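Local coordinates for alcohol dehydrogenase, zinc-containing (Streptococcus pneumoniae serotype 2, PDB 5YLN), which probably catalyses the NAD+-dependent oxidation of alcohols, and holds zinc both at its presumed active centre and at a separate four-cysteine site, at residues V86-V91 with D134-H139; I104-E109 with T294-T299; A187-Q192 with L213-T218. All blocks are in the same frame, centred on the assembly; numbering follows the deposited sequence.

Contact 1: residues V86-V91 with D134-H139; sequences VLISCV and DNTLYH
The Tyr138 ring has Ser89 at its edge, close to the ring plane, with Ser89 CB 4.4 Å from Tyr138 CE2, while Leu87 CD2 comes up obliquely to Tyr138 CD2 at 4.1 Å. The ring of His139 stacks on Phe80, and its NE2 hydrogen-bonds to Asn79 O. Both rings belong to strand 137-139, which runs antiparallel to strand 85-88 in the curled sheet of the GroES-like catalytic domain. Strand 85-88 also pairs with strand 66-72 and so lies between two neighbours.

Leu87 and Tyr138 form the hydrogen-bonded pair: Leu87 N donates to Tyr138 O at 2.7 Å, and Tyr138 N returns to Leu87 O at 2.9 Å. Both carbonyls receive their N-H in plane. The two side chains lie alongside one another on one face of the sheet. Leu87 is buried there against Thr302 of helix 302-310, whereas Tyr138, which also touches Pro303, stays partly exposed; an apolar leucine suits the closed part, and a ring with a polar hydroxyl the more open part.

The side chains that meet on the other face are apolar. Ile88 and Leu137 lie side by side, Ile88 CG1 3.6 Å from Leu137 CD2, and Val86 CG2 crosses to Leu137 CD1 at 4.1 Å. Branched Val86 and Ile88 fill this side against Val70 of strand 66-72 and Val34 and Ile36 of strand 33-39.

Past the strand pair, Thr136 ends the preceding helical turn. Thr136 O takes Ser89 N at 3.2 Å, almost along the C=O axis and nearly straight at 172°, while Thr136 OG1 turns back to His132 O. Ser89 OG, anti to its own backbone N (chi1 165°), hydrogen-bonds to Thr299 and closes an ST turn by accepting Val91 N at 3.1 Å.

Contact 2: residues I104-E109 with T294-T299; sequences IYAHCE and TGLVST. With ZN (zinc ion), chain F.
Tyr105 and Ala106 make a short 3-10 turn, with His107 N bonded to Ile104 O at 2.9 Å, and this turn sits against the irregular 294-299 loop, where Ala106 CA and Ser298 CA approach to 4.5 Å.

The polar link is a serine hydroxyl. Ser298 OG lies at the start of the turn and accepts Ala106 N at 3.0 Å along a nearly straight path (169°). Tyr105 N is equally near, but its N-H points poorly for a bond. Serine suits the place because its short side chain carries an acceptor to a backbone N-H from the neighbouring loop.

Ala106 fits a tight spot. Ala106 CB lies 3.2 Å from Val297 O and 3.3 Å from Leu296 O, and Leu296 CG meets Ala106 CB at 3.7 Å. The leucine's CG is anti to its backbone N (chi1 170°), which brings the branch point over Ala106. Ser298 O stands at the edge of the Tyr105 ring, in its plane, on the CD2 side. Ser298 O also accepts a very short hydrogen bond of 2.5 Å from Thr299 OG1. Glu161 OE1, on helix 157-165, accepts from both Ser298 N and Thr299 N and so ties this loop to that helix.

The dimer adds a second clamp: Asn289 OD1 of the second subunit hydrogen-bonds to both His107 NE2 and Leu296 N, so it bridges the two segments. Two residues beyond Ala106, Cys108 SG binds zinc at 2.4 Å, and Cys94, Cys97 and Cys100 complete the site. With four sulfur ligands, probably thiolates, the ion has the character of the structural zinc of this family; the metal fixes the chain at Cys108, just after the turn, while the Ser298 hydroxyl ties the turn itself to the 294-299 loop.

Contact 3: residues A187-Q192 with L213-T218; sequences ALLTAQ and LSFGAT
Gln192 NE2 carries the polar part of this contact. Gln192 NE2 donates to Phe215 O at 2.9 Å, in the carbonyl plane and on a lone pair, and to Leu188 O, also at 2.9 Å but from well above that carbonyl's plane. Both acceptors lie in or near the plane of the amide, so both N-H groups are used and the flat end is held in orientation. An amide suits this place, offering two donors on one nitrogen to bridge helix and turn.

Around it the packing is apolar. Leu188, with CG anti to its backbone N (chi1 174°), spreads its two methyls over the turn: CD2 meets Phe215 CB at 3.7 Å and CD1 meets Ala217 CB at 4.0 Å. Leu189 CD2 comes obliquely to Phe215 CD2 at 3.9 Å.

Gly216 sets the path of the turn. Its phi of 108° completes a Schellman motif at the end of helix 206-214, a conformation readily adopted by glycine, and with no side chain it lets Gln192 OE1 come to 3.6 Å from Gly216 CA.

Farther out, Leu188 rests on Leu199 and Met201 of strand 198-203, while Lys318 makes a cation-pi contact with the Phe215 ring. Thr218 hydrogen-bonds to Leu199 through its backbone and OG1 as the chain enters strand 219-222. Helices 182-191 and 206-214 belong to successive beta-alpha-beta crossovers on the same side of the parallel sheet, and their packing at these C-terminal ends is typical of the first half of a Rossmann fold, in keeping with a GxGxxG-type turn before helix 182-191.

Overall arrangement
From the N terminus, 86-91 comes first, followed by 104-109 in the zinc-binding lobe, and the chain then returns at 134-139 to close contact 1 within the catalytic domain. Segment 104-109 waits until 294-299 for its partner, so contacts 1 and 2 cross. They also touch, where Ser89 meets Thr299 and where Val91 packs on Tyr105 and Val297. The long excursion that contact 2 closes contains contact 3, a local link between two helices of the Rossmann domain. Its centre is about 25 Å from that of contact 2. Contact 2 thus joins the zinc lobe to the end of the Rossmann sheet, whereas contacts 1 and 3 each work within one domain.

Contact 1: residues V86-V91 with D134-H139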
loop_
_atom_site.group_PDB
_atom_site.type_symbol
_atom_site.label_atom_id
_atom_site.label_comp_id
_atom_site.label_asym_id
_atom_site.label_seq_id
_atom_site.Cartn_x
_atom_site.Cartn_y
_atom_site.Cartn_z
ATOM N N VAL A 86 -10.262 33.369 -9.671
ATOM C CA VAL A 86 -9.722 32.015 -9.782
ATOM C C VAL A 86 -9.376 31.409 -8.423
ATOM O O VAL A 86 -9.143 32.112 -7.433
ATOM C CB VAL A 86 -8.492 31.970 -10.725
ATOM C CG1 VAL A 86 -8.908 32.291 -12.179
ATOM C CG2 VAL A 86 -7.402 32.897 -10.238
ATOM N N LEU A 87 -9.400 30.082 -8.386
ATOM C CA LEU A 87 -8.905 29.292 -7.271
ATOM C C LEU A 87 -7.435 28.953 -7.477
ATOM O O LEU A 87 -6.997 28.666 -8.596
ATOM C CB LEU A 87 -9.718 28.005 -7.128
ATOM C CG LEU A 87 -9.072 26.855 -6.344
ATOM C CD1 LEU A 87 -9.330 26.939 -4.841
ATOM C CD2 LEU A 87 -9.485 25.497 -6.916
ATOM N N ILE A 88 -6.670 28.977 -6.386
ATOM C CA ILE A 88 -5.253 28.638 -6.411
ATOM C C ILE A 88 -5.073 27.339 -5.638
ATOM O O ILE A 88 -5.384 27.265 -4.439
ATOM C CB ILE A 88 -4.370 29.746 -5.821
ATOM C CG1 ILE A 88 -4.821 31.130 -6.314
ATOM C CG2 ILE A 88 -2.911 29.500 -6.192
ATOM C CD1 ILE A 88 -5.114 32.092 -5.202
ATOM N N SER A 89 -4.561 26.322 -6.330
ATOM C CA SER A 89 -4.231 25.056 -5.694
ATOM C C SER A 89 -3.017 25.206 -4.781
ATOM O O SER A 89 -2.137 26.038 -5.011
ATOM C CB SER A 89 -3.960 23.990 -6.773
ATOM O OG SER A 89 -3.324 22.862 -6.226
ATOM N N CYS A 90 -2.968 24.383 -3.732
ATOM C CA CYS A 90 -1.806 24.406 -2.850
ATOM C C CYS A 90 -0.552 23.856 -3.517
ATOM O O CYS A 90 0.550 24.056 -2.994
ATOM C CB CYS A 90 -2.099 23.632 -1.556
ATOM S SG CYS A 90 -2.447 21.857 -1.777
ATOM N N VAL A 91 -0.687 23.211 -4.674
ATOM C CA VAL A 91 0.409 22.540 -5.361
ATOM C C VAL A 91 0.637 23.209 -6.710
ATOM O O VAL A 91 -0.316 23.415 -7.468
ATOM C CB VAL A 91 0.094 21.041 -5.547
ATOM C CG1 VAL A 91 0.986 20.436 -6.617
ATOM C CG2 VAL A 91 0.240 20.297 -4.210
ATOM N N ASP A 134 -0.951 28.663 -15.607
ATOM C CA ASP A 134 -1.883 27.905 -16.439
ATOM C C ASP A 134 -2.220 26.552 -15.823
ATOM O O ASP A 134 -3.311 26.017 -16.062
ATOM C CB ASP A 134 -1.308 27.726 -17.845
ATOM C CG ASP A 134 -1.660 28.875 -18.771
ATOM O OD1 ASP A 134 -2.735 29.462 -18.586
ATOM O OD2 ASP A 134 -0.868 29.193 -19.684
ATOM N N ASN A 135 -1.311 25.981 -15.025
ATOM C CA ASN A 135 -1.551 24.677 -14.422
ATOM C C ASN A 135 -1.803 24.732 -12.922
ATOM O O ASN A 135 -2.055 23.691 -12.310
ATOM C CB ASN A 135 -0.378 23.734 -14.717
ATOM C CG ASN A 135 -0.102 23.604 -16.192
ATOM O OD1 ASN A 135 -0.846 22.947 -16.914
ATOM N ND2 ASN A 135 0.963 24.227 -16.653
ATOM N N THR A 136 -1.757 25.913 -12.313
ATOM C CA THR A 136 -1.958 26.049 -10.878
ATOM C C THR A 136 -3.258 26.757 -10.528
ATOM O O THR A 136 -3.773 26.563 -9.422
ATOM C CB THR A 136 -0.752 26.790 -10.268
ATOM O OG1 THR A 136 0.437 26.065 -10.620
ATOM C CG2 THR A 136 -0.828 26.920 -8.719
ATOM N N LEU A 137 -3.826 27.524 -11.453
ATOM C CA LEU A 137 -5.060 28.270 -11.234
ATOM C C LEU A 137 -6.245 27.551 -11.874
ATOM O O LEU A 137 -6.097 26.853 -12.876
ATOM C CB LEU A 137 -4.942 29.680 -11.819
ATOM C CG LEU A 137 -3.815 30.565 -11.295
ATOM C CD1 LEU A 137 -3.863 31.941 -11.966
ATOM C CD2 LEU A 137 -3.951 30.709 -9.790
ATOM N N TYR A 138 -7.425 27.744 -11.290
ATOM C CA TYR A 138 -8.676 27.236 -11.843
ATOM C C TYR A 138 -9.712 28.346 -11.874
ATOM O O TYR A 138 -9.891 29.062 -10.882
ATOM C CB TYR A 138 -9.203 26.054 -11.035
ATOM C CG TYR A 138 -8.329 24.839 -11.158
ATOM C CD1 TYR A 138 -8.519 23.927 -12.193
ATOM C CD2 TYR A 138 -7.295 24.614 -10.259
ATOM C CE1 TYR A 138 -7.719 22.821 -12.314
ATOM C CE2 TYR A 138 -6.489 23.512 -10.372
ATOM C CZ TYR A 138 -6.702 22.617 -11.404
ATOM O OH TYR A 138 -5.903 21.509 -11.534
ATOM N N HIS A 139 -10.403 28.475 -13.003
ATOM C CA HIS A 139 -11.491 29.430 -13.095
ATOM C C HIS A 139 -12.609 29.039 -12.138
ATOM O O HIS A 139 -12.965 27.867 -12.038
ATOM C CB HIS A 139 -12.011 29.489 -14.535
ATOM C CG HIS A 139 -11.072 30.164 -15.487
ATOM N ND1 HIS A 139 -10.864 31.530 -15.479
ATOM C CD2 HIS A 139 -10.287 29.665 -16.468
ATOM C CE1 HIS A 139 -9.992 31.841 -16.420
ATOM N NE2 HIS A 139 -9.626 30.728 -17.033
#

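Contact 2: residues I104-E109 with T294-T299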
loop_
_atom_site.group_PDB
_atom_site.type_symbol
_atom_site.label_atom_id
_atom_site.label_comp_id
_atom_site.label_asym_id
_atom_site.label_seq_id
_atom_site.Cartn_x
_atom_site.Cartn_y
_atom_site.Cartn_z
ATOM N N ILE A 104 1.077 13.450 -11.118
ATOM C CA ILE A 104 1.555 13.481 -9.741
ATOM C C ILE A 104 2.137 14.864 -9.466
ATOM O O ILE A 104 3.348 15.023 -9.291
ATOM C CB ILE A 104 2.577 12.353 -9.498
ATOM C CG1 ILE A 104 1.994 11.012 -9.979
ATOM C CG2 ILE A 104 2.972 12.255 -8.031
ATOM C CD1 ILE A 104 2.989 9.893 -9.910
ATOM N N TYR A 105 1.272 15.881 -9.439
ATOM C CA TYR A 105 1.758 17.252 -9.325
ATOM C C TYR A 105 2.460 17.494 -7.997
ATOM O O TYR A 105 3.276 18.416 -7.901
ATOM C CB TYR A 105 0.610 18.252 -9.513
ATOM C CG TYR A 105 -0.148 18.070 -10.825
ATOM C CD1 TYR A 105 0.519 17.709 -11.996
ATOM C CD2 TYR A 105 -1.529 18.231 -10.882
ATOM C CE1 TYR A 105 -0.159 17.527 -13.190
ATOM C CE2 TYR A 105 -2.222 18.042 -12.077
ATOM C CZ TYR A 105 -1.535 17.693 -13.230
ATOM O OH TYR A 105 -2.210 17.506 -14.433
ATOM N N ALA A 106 2.161 16.673 -6.985
ATOM C CA ALA A 106 2.848 16.716 -5.705
ATOM C C ALA A 106 4.361 16.572 -5.847
ATOM O O ALA A 106 5.102 16.987 -4.941
ATOM C CB ALA A 106 2.286 15.612 -4.796
ATOM N N HIS A 107 4.845 16.004 -6.958
ATOM C CA HIS A 107 6.281 15.799 -7.091
ATOM C C HIS A 107 6.826 16.394 -8.378
ATOM O O HIS A 107 7.827 15.917 -8.908
ATOM C CB HIS A 107 6.615 14.319 -6.955
ATOM C CG HIS A 107 6.331 13.815 -5.578
ATOM N ND1 HIS A 107 7.197 14.024 -4.525
ATOM C CD2 HIS A 107 5.242 13.203 -5.053
ATOM C CE1 HIS A 107 6.674 13.526 -3.420
ATOM N NE2 HIS A 107 5.491 13.014 -3.715
ATOM N N CYS A 108 6.203 17.475 -8.858
ATOM C CA CYS A 108 6.731 18.209 -10.004
ATOM C C CYS A 108 8.181 18.631 -9.750
ATOM O O CYS A 108 8.521 19.120 -8.670
ATOM C CB CYS A 108 5.842 19.428 -10.286
ATOM S SG CYS A 108 6.583 20.616 -11.432
ATOM N N GLU A 109 9.040 18.442 -10.756
ATOM C CA GLU A 109 10.485 18.645 -10.614
ATOM C C GLU A 109 10.966 20.025 -11.060
ATOM O O GLU A 109 12.173 20.267 -11.079
ATOM C CB GLU A 109 11.258 17.574 -11.396
ATOM C CG GLU A 109 10.922 16.139 -10.999
ATOM C CD GLU A 109 11.735 15.072 -11.758
ATOM O OE1 GLU A 109 12.221 14.118 -11.106
ATOM O OE2 GLU A 109 11.877 15.175 -12.995
ATOM N N THR A 294 0.453 6.157 1.437
ATOM C CA THR A 294 0.773 7.508 1.834
ATOM C C THR A 294 0.633 8.407 0.619
ATOM O O THR A 294 0.526 7.955 -0.531
ATOM C CB THR A 294 2.197 7.610 2.379
ATOM O OG1 THR A 294 3.098 7.625 1.264
ATOM C CG2 THR A 294 2.536 6.413 3.292
ATOM N N GLY A 295 0.695 9.692 0.881
ATOM C CA GLY A 295 0.791 10.634 -0.202
ATOM C C GLY A 295 0.698 12.078 0.245
ATOM O O GLY A 295 0.165 12.401 1.311
ATOM N N LEU A 296 1.286 12.934 -0.573
ATOM C CA LEU A 296 1.034 14.368 -0.598
ATOM C C LEU A 296 -0.003 14.634 -1.688
ATOM O O LEU A 296 0.133 14.125 -2.811
ATOM C CB LEU A 296 2.327 15.120 -0.909
ATOM C CG LEU A 296 2.271 16.614 -1.220
ATOM C CD1 LEU A 296 1.641 17.323 -0.065
ATOM C CD2 LEU A 296 3.675 17.132 -1.467
ATOM N N VAL A 297 -1.017 15.436 -1.368
ATOM C CA VAL A 297 -2.048 15.748 -2.344
ATOM C C VAL A 297 -1.409 16.268 -3.629
ATOM O O VAL A 297 -0.369 16.936 -3.600
ATOM C CB VAL A 297 -3.047 16.768 -1.769
ATOM C CG1 VAL A 297 -2.409 18.175 -1.687
ATOM C CG2 VAL A 297 -4.319 16.815 -2.617
ATOM N N SER A 298 -2.015 15.934 -4.775
ATOM C CA SER A 298 -1.592 16.503 -6.052
ATOM C C SER A 298 -2.520 17.596 -6.564
ATOM O O SER A 298 -2.048 18.550 -7.198
ATOM C CB SER A 298 -1.486 15.407 -7.119
ATOM O OG SER A 298 -0.178 14.876 -7.126
ATOM N N THR A 299 -3.814 17.479 -6.262
ATOM C CA THR A 299 -4.926 18.300 -6.757
ATOM C C THR A 299 -5.244 18.043 -8.232
ATOM O O THR A 299 -5.954 18.836 -8.863
ATOM C CB THR A 299 -4.738 19.817 -6.495
ATOM O OG1 THR A 299 -3.746 20.375 -7.361
ATOM C CG2 THR A 299 -4.321 20.062 -5.067
HETATM ZN ZN ZN F . 6.206 19.290 -13.374
#

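Contact 3: residues A187-Q192 with L213-T218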
loop_
_atom_site.group_PDB
_atom_site.type_symbol
_atom_site.label_atom_id
_atom_site.label_comp_id
_atom_site.label_asym_id
_atom_site.label_seq_id
_atom_site.Cartn_x
_atom_site.Cartn_y
_atom_site.Cartn_z
ATOM N N ALA A 187 -12.295 14.273 4.638
ATOM C CA ALA A 187 -12.371 12.905 4.129
ATOM C C ALA A 187 -13.766 12.316 4.318
ATOM O O ALA A 187 -14.246 11.547 3.473
ATOM C CB ALA A 187 -11.335 12.038 4.840
ATOM N N LEU A 188 -14.405 12.632 5.447
ATOM C CA LEU A 188 -15.760 12.170 5.706
ATOM C C LEU A 188 -16.729 12.667 4.635
ATOM O O LEU A 188 -17.575 11.906 4.148
ATOM C CB LEU A 188 -16.196 12.643 7.087
ATOM C CG LEU A 188 -17.644 12.384 7.502
ATOM C CD1 LEU A 188 -17.975 10.881 7.510
ATOM C CD2 LEU A 188 -17.899 13.002 8.884
ATOM N N LEU A 189 -16.617 13.943 4.249
ATOM C CA LEU A 189 -17.530 14.489 3.248
ATOM C C LEU A 189 -17.331 13.817 1.893
ATOM O O LEU A 189 -18.300 13.462 1.218
ATOM C CB LEU A 189 -17.345 16.000 3.112
ATOM C CG LEU A 189 -17.772 16.803 4.345
ATOM C CD1 LEU A 189 -17.417 18.251 4.154
ATOM C CD2 LEU A 189 -19.254 16.642 4.605
ATOM N N THR A 190 -16.083 13.676 1.461
ATOM C CA THR A 190 -15.848 13.129 0.134
ATOM C C THR A 190 -15.984 11.613 0.086
ATOM O O THR A 190 -16.237 11.072 -0.995
ATOM C CB THR A 190 -14.472 13.557 -0.388
ATOM O OG1 THR A 190 -13.437 13.048 0.467
ATOM C CG2 THR A 190 -14.382 15.079 -0.445
ATOM N N ALA A 191 -15.833 10.914 1.221
ATOM C CA ALA A 191 -16.078 9.474 1.222
ATOM C C ALA A 191 -17.525 9.166 0.895
ATOM O O ALA A 191 -17.836 8.059 0.446
ATOM C CB ALA A 191 -15.731 8.834 2.572
ATOM N N GLN A 192 -18.433 10.098 1.187
ATOM C CA GLN A 192 -19.839 9.859 0.902
ATOM C C GLN A 192 -20.160 9.907 -0.588
ATOM O O GLN A 192 -21.239 9.465 -0.979
ATOM C CB GLN A 192 -20.694 10.856 1.679
ATOM C CG GLN A 192 -20.682 10.578 3.158
ATOM C CD GLN A 192 -21.227 11.726 4.017
ATOM O OE1 GLN A 192 -22.434 11.886 4.153
ATOM N NE2 GLN A 192 -20.333 12.498 4.618
ATOM N N LEU A 213 -21.080 13.132 13.090
ATOM C CA LEU A 213 -22.424 12.636 12.809
ATOM C C LEU A 213 -23.241 13.669 12.044
ATOM O O LEU A 213 -23.984 13.317 11.120
ATOM C CB LEU A 213 -23.124 12.247 14.111
ATOM C CG LEU A 213 -22.503 11.102 14.930
ATOM C CD1 LEU A 213 -23.301 10.855 16.213
ATOM C CD2 LEU A 213 -22.410 9.831 14.123
ATOM N N SER A 214 -23.098 14.954 12.394
ATOM C CA SER A 214 -23.758 16.009 11.628
ATOM C C SER A 214 -23.329 15.991 10.170
ATOM O O SER A 214 -24.123 16.315 9.281
ATOM C CB SER A 214 -23.448 17.391 12.215
ATOM O OG SER A 214 -24.383 17.732 13.203
ATOM N N PHE A 215 -22.062 15.684 9.911
ATOM C CA PHE A 215 -21.548 15.701 8.549
ATOM C C PHE A 215 -21.850 14.416 7.774
ATOM O O PHE A 215 -21.466 14.310 6.603
ATOM C CB PHE A 215 -20.036 15.946 8.551
ATOM C CG PHE A 215 -19.644 17.379 8.743
ATOM C CD1 PHE A 215 -20.454 18.258 9.452
ATOM C CD2 PHE A 215 -18.454 17.855 8.209
ATOM C CE1 PHE A 215 -20.074 19.589 9.633
ATOM C CE2 PHE A 215 -18.070 19.189 8.391
ATOM C CZ PHE A 215 -18.886 20.054 9.104
ATOM N N GLY A 216 -22.522 13.445 8.382
ATOM C CA GLY A 216 -22.876 12.231 7.689
ATOM C C GLY A 216 -22.114 10.986 8.075
ATOM O O GLY A 216 -22.177 9.995 7.333
ATOM N N ALA A 217 -21.388 10.998 9.191
ATOM C CA ALA A 217 -20.897 9.740 9.729
ATOM C C ALA A 217 -22.077 8.902 10.195
ATOM O O ALA A 217 -23.067 9.424 10.714
ATOM C CB ALA A 217 -19.934 9.968 10.897
ATOM N N THR A 218 -21.954 7.586 10.031
ATOM C CA THR A 218 -23.020 6.684 10.459
ATOM C C THR A 218 -22.868 6.250 11.904
ATOM O O THR A 218 -23.881 5.998 12.565
ATOM C CB THR A 218 -23.082 5.456 9.538
ATOM O OG1 THR A 218 -21.915 4.640 9.716
ATOM C CG2 THR A 218 -23.160 5.908 8.060
#